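Local coordinates for terminal oxygenase component of carbazole 1,9a-dioxygenase (Sphingomonas, PDB 3GKQ), which probably takes electrons from a ferredoxin through its Rieske [2Fe-2S] cluster and uses them at a non-heme iron to dihydroxylate carbazole, at residues K88-C93 and T99-N104. Residues are numbered along the deposited sequence; the frame is centred on the assembly and turned at random.
With FES (Fe2/s2 (inorganic) cluster), chain H.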
ATOM      1  N   LYS A  88     -24.498 -11.257 -31.448  1.00 36.94           N
ATOM      2  CA  LYS A  88     -24.589  -9.803 -31.439  1.00 36.89           C
ATOM      3  C   LYS A  88     -25.189  -9.195 -30.172  1.00 35.34           C
ATOM      4  O   LYS A  88     -24.711  -8.176 -29.676  1.00 35.36           O
ATOM      5  CB  LYS A  88     -25.413  -9.332 -32.642  1.00 38.72           C
ATOM      6  CG  LYS A  88     -25.640  -7.832 -32.689  1.00 42.59           C
ATOM      7  CD  LYS A  88     -26.803  -7.461 -33.605  1.00 47.49           C
ATOM      8  CE  LYS A  88     -28.145  -7.925 -33.029  1.00 50.76           C
ATOM      9  NZ  LYS A  88     -28.443  -7.335 -31.676  1.00 50.86           N
ATOM     10  N   ALA A  89     -26.240  -9.818 -29.656  1.00 33.12           N
ATOM     11  CA  ALA A  89     -26.939  -9.300 -28.489  1.00 33.43           C
ATOM     12  C   ALA A  89     -26.438  -9.746 -27.121  1.00 32.98           C
ATOM     13  O   ALA A  89     -26.991  -9.331 -26.105  1.00 32.88           O
ATOM     14  CB  ALA A  89     -28.429  -9.632 -28.611  1.00 32.41           C
ATOM     15  N   THR A  90     -25.397 -10.568 -27.075  1.00 31.25           N
ATOM     16  CA  THR A  90     -24.928 -11.057 -25.786  1.00 30.60           C
ATOM     17  C   THR A  90     -23.427 -11.061 -25.550  1.00 29.27           C
ATOM     18  O   THR A  90     -22.625 -10.816 -26.449  1.00 28.78           O
ATOM     19  CB  THR A  90     -25.397 -12.506 -25.547  1.00 29.91           C
ATOM     20  OG1 THR A  90     -24.679 -13.381 -26.423  1.00 31.05           O
ATOM     21  CG2 THR A  90     -26.885 -12.648 -25.806  1.00 30.36           C
ATOM     22  N   ILE A  91     -23.074 -11.347 -24.302  1.00 29.04           N
ATOM     23  CA  ILE A  91     -21.693 -11.476 -23.883  1.00 26.93           C
ATOM     24  C   ILE A  91     -21.675 -12.766 -23.075  1.00 26.21           C
ATOM     25  O   ILE A  91     -22.611 -13.043 -22.321  1.00 27.31           O
ATOM     26  CB  ILE A  91     -21.225 -10.293 -22.992  1.00 28.59           C
ATOM     27  CG1 ILE A  91     -19.792 -10.554 -22.508  1.00 28.28           C
ATOM     28  CG2 ILE A  91     -22.159 -10.119 -21.799  1.00 27.49           C
ATOM     29  CD1 ILE A  91     -19.137  -9.359 -21.812  1.00 30.62           C
ATOM     30  N   SER A  92     -20.631 -13.564 -23.250  1.00 26.10           N
ATOM     31  CA  SER A  92     -20.509 -14.820 -22.525  1.00 26.96           C
ATOM     32  C   SER A  92     -19.305 -14.734 -21.593  1.00 27.65           C
ATOM     33  O   SER A  92     -18.210 -14.355 -22.018  1.00 27.91           O
ATOM     34  CB  SER A  92     -20.316 -15.994 -23.501  1.00 28.23           C
ATOM     35  OG  SER A  92     -21.409 -16.119 -24.400  1.00 27.88           O
ATOM     36  N   CYS A  93     -19.511 -15.079 -20.324  1.00 27.33           N
ATOM     37  CA  CYS A  93     -18.420 -15.051 -19.358  1.00 26.37           C
ATOM     38  C   CYS A  93     -17.324 -15.983 -19.836  1.00 26.57           C
ATOM     39  O   CYS A  93     -17.587 -17.111 -20.274  1.00 27.39           O
ATOM     40  CB  CYS A  93     -18.885 -15.491 -17.970  1.00 24.50           C
ATOM     41  SG  CYS A  93     -17.562 -15.419 -16.708  1.00 26.43           S
ATOM     42  N   THR A  99     -24.104 -16.797 -20.356  1.00 27.14           N
ATOM     43  CA  THR A  99     -24.354 -15.789 -21.383  1.00 27.63           C
ATOM     44  C   THR A  99     -25.509 -14.844 -21.079  1.00 27.71           C
ATOM     45  O   THR A  99     -26.627 -15.281 -20.812  1.00 28.22           O
ATOM     46  CB  THR A  99     -24.585 -16.501 -22.736  1.00 28.18           C
ATOM     47  OG1 THR A  99     -23.446 -17.325 -23.020  1.00 29.87           O
ATOM     48  CG2 THR A  99     -24.778 -15.500 -23.866  1.00 26.02           C
ATOM     49  N   TYR A 100     -25.220 -13.544 -21.136  1.00 28.60           N
ATOM     50  CA  TYR A 100     -26.201 -12.507 -20.831  1.00 27.24           C
ATOM     51  C   TYR A 100     -26.457 -11.545 -21.988  1.00 27.09           C
ATOM     52  O   TYR A 100     -25.553 -11.242 -22.761  1.00 27.39           O
ATOM     53  CB  TYR A 100     -25.728 -11.663 -19.634  1.00 28.04           C
ATOM     54  CG  TYR A 100     -25.134 -12.435 -18.469  1.00 27.41           C
ATOM     55  CD1 TYR A 100     -23.802 -12.849 -18.484  1.00 26.74           C
ATOM     56  CD2 TYR A 100     -25.897 -12.714 -17.337  1.00 25.06           C
ATOM     57  CE1 TYR A 100     -23.243 -13.519 -17.386  1.00 26.39           C
ATOM     58  CE2 TYR A 100     -25.352 -13.380 -16.242  1.00 25.98           C
ATOM     59  CZ  TYR A 100     -24.029 -13.777 -16.269  1.00 25.58           C
ATOM     60  OH  TYR A 100     -23.497 -14.424 -15.176  1.00 24.82           O
ATOM     61  N   ARG A 101     -27.686 -11.045 -22.081  1.00 27.37           N
ATOM     62  CA  ARG A 101     -28.035 -10.076 -23.116  1.00 28.89           C
ATOM     63  C   ARG A 101     -27.663  -8.679 -22.627  1.00 30.93           C
ATOM     64  O   ARG A 101     -27.870  -8.349 -21.451  1.00 29.06           O
ATOM     65  CB  ARG A 101     -29.539 -10.101 -23.411  1.00 31.58           C
ATOM     66  CG  ARG A 101     -30.035 -11.306 -24.217  1.00 32.48           C
ATOM     67  CD  ARG A 101     -31.523 -11.154 -24.517  1.00 34.06           C
ATOM     68  NE  ARG A 101     -31.809  -9.949 -25.297  1.00 32.58           N
ATOM     69  CZ  ARG A 101     -31.750  -9.875 -26.625  1.00 34.87           C
ATOM     70  NH1 ARG A 101     -31.421 -10.939 -27.346  1.00 34.35           N
ATOM     71  NH2 ARG A 101     -32.016  -8.729 -27.240  1.00 33.69           N
ATOM     72  N   TRP A 102     -27.132  -7.858 -23.530  1.00 30.61           N
ATOM     73  CA  TRP A 102     -26.749  -6.496 -23.187  1.00 31.33           C
ATOM     74  C   TRP A 102     -27.940  -5.614 -22.840  1.00 33.33           C
ATOM     75  O   TRP A 102     -27.867  -4.802 -21.913  1.00 32.66           O
ATOM     76  CB  TRP A 102     -25.986  -5.833 -24.339  1.00 29.49           C
ATOM     77  CG  TRP A 102     -24.619  -6.377 -24.580  1.00 30.19           C
ATOM     78  CD1 TRP A 102     -24.243  -7.259 -25.554  1.00 29.55           C
ATOM     79  CD2 TRP A 102     -23.429  -6.063 -23.843  1.00 31.45           C
ATOM     80  NE1 TRP A 102     -22.892  -7.512 -25.472  1.00 29.50           N
ATOM     81  CE2 TRP A 102     -22.367  -6.791 -24.428  1.00 30.69           C
ATOM     82  CE3 TRP A 102     -23.157  -5.236 -22.741  1.00 32.96           C
ATOM     83  CZ2 TRP A 102     -21.055  -6.720 -23.950  1.00 32.39           C
ATOM     84  CZ3 TRP A 102     -21.844  -5.165 -22.263  1.00 32.30           C
ATOM     85  CH2 TRP A 102     -20.814  -5.903 -22.869  1.00 31.70           C
ATOM     86  N   ASP A 103     -29.042  -5.767 -23.573  1.00 33.28           N
ATOM     87  CA  ASP A 103     -30.201  -4.917 -23.331  1.00 34.33           C
ATOM     88  C   ASP A 103     -30.947  -5.121 -22.018  1.00 33.95           C
ATOM     89  O   ASP A 103     -31.485  -4.161 -21.471  1.00 34.41           O
ATOM     90  CB  ASP A 103     -31.185  -4.976 -24.519  1.00 36.16           C
ATOM     91  CG  ASP A 103     -31.740  -6.368 -24.778  1.00 37.80           C
ATOM     92  OD1 ASP A 103     -31.418  -7.317 -24.034  1.00 38.13           O
ATOM     93  OD2 ASP A 103     -32.516  -6.506 -25.748  1.00 38.31           O
ATOM     94  N   ASN A 104     -30.974  -6.342 -21.494  1.00 32.92           N
ATOM     95  CA  ASN A 104     -31.680  -6.577 -20.239  1.00 32.50           C
ATOM     96  C   ASN A 104     -30.897  -7.387 -19.206  1.00 30.73           C
ATOM     97  O   ASN A 104     -31.433  -7.733 -18.156  1.00 29.89           O
ATOM     98  CB  ASN A 104     -33.033  -7.259 -20.503  1.00 34.30           C
ATOM     99  CG  ASN A 104     -32.889  -8.599 -21.206  1.00 35.53           C
ATOM    100  OD1 ASN A 104     -31.828  -9.224 -21.174  1.00 33.75           O
ATOM    101  ND2 ASN A 104     -33.970  -9.052 -21.836  1.00 36.66           N
TER
HETATM  102 FE1  FES H 502     -18.749 -16.510 -15.081  1.00 26.76          FE
HETATM  103 FE2  FES H 502     -18.649 -19.113 -14.151  1.00 26.49          FE
HETATM  104  S1  FES H 502     -19.652 -18.431 -16.006  1.00 32.07           S
HETATM  105  S2  FES H 502     -17.673 -17.209 -13.263  1.00 27.79           S
HETATM  106  O   HOH W   1     -22.385  -8.658 -28.303  1.00 35.93           O
HETATM  107  O   HOH W   2     -28.766  -7.360 -25.990  1.00 34.02           O
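Ile91 and Tyr100 form an antiparallel hydrogen-bonded pair: Ile91 N donates to Tyr100 O, and Tyr100 N returns a bond to Ile91 O at 2.9 Å. The strand axes agree, running at 158° to each other and 4.6 Å apart at their closest. Past the end of the strands, Trp102 N reaches Ala89 O at 3.0 Å. Water 2 also donates to Ala89 O and accepts from Asp103 N, while Trp102 NE1 donates to water 1.

Apolar packing follows the Ile91 face. There Trp102 lies across Ile91, with CZ2 3.7 Å from Ile91 CB; Ile91 CG2 sits over one face of the indole, toward its rim. Leu57 of strand 54-61 and Ile68 of strand 64-69 pack on both side chains.

Strands 90-92 and 98-101 form a beta hairpin of the Rieske domain, and the turn between them holds the second cluster-binding motif, Cys93 and His96, which follows that of Cys72 and His74. Cys93 turns SG anti to its own N (chi1 -178°), onto FE1 of the cluster at 2.3 Å; Cys72 binds the same iron, and Tyr100 OH bonds to Leu73 N beside it.

The opposite face, with Thr90, Ser92, Thr99 and Arg101, mixes polar and apolar contacts and is packed by Ile244 of a neighbouring subunit. Ser92 OG lies 2.7 Å from Thr99 OG1. Thr99 OG1 is hydrogen-bonded to Gly97 O, and Thr90 OG1 to Ser87 OG. Arg101, bent at chi3 (60°), lays one guanidinium face over Ala89 CB, 3.5 Å from NH1. Its NE and NH2 grip Asp103 side-on, the NH2 to OD2 bond measuring 2.7 Å, and NH1 forms a salt bridge with Glu245 of a neighbouring subunit. An alanine in place of Arg101 removes the guanidinium from over Ala89 CB and is likely to leave Asp103 and that glutamate without their cationic mate.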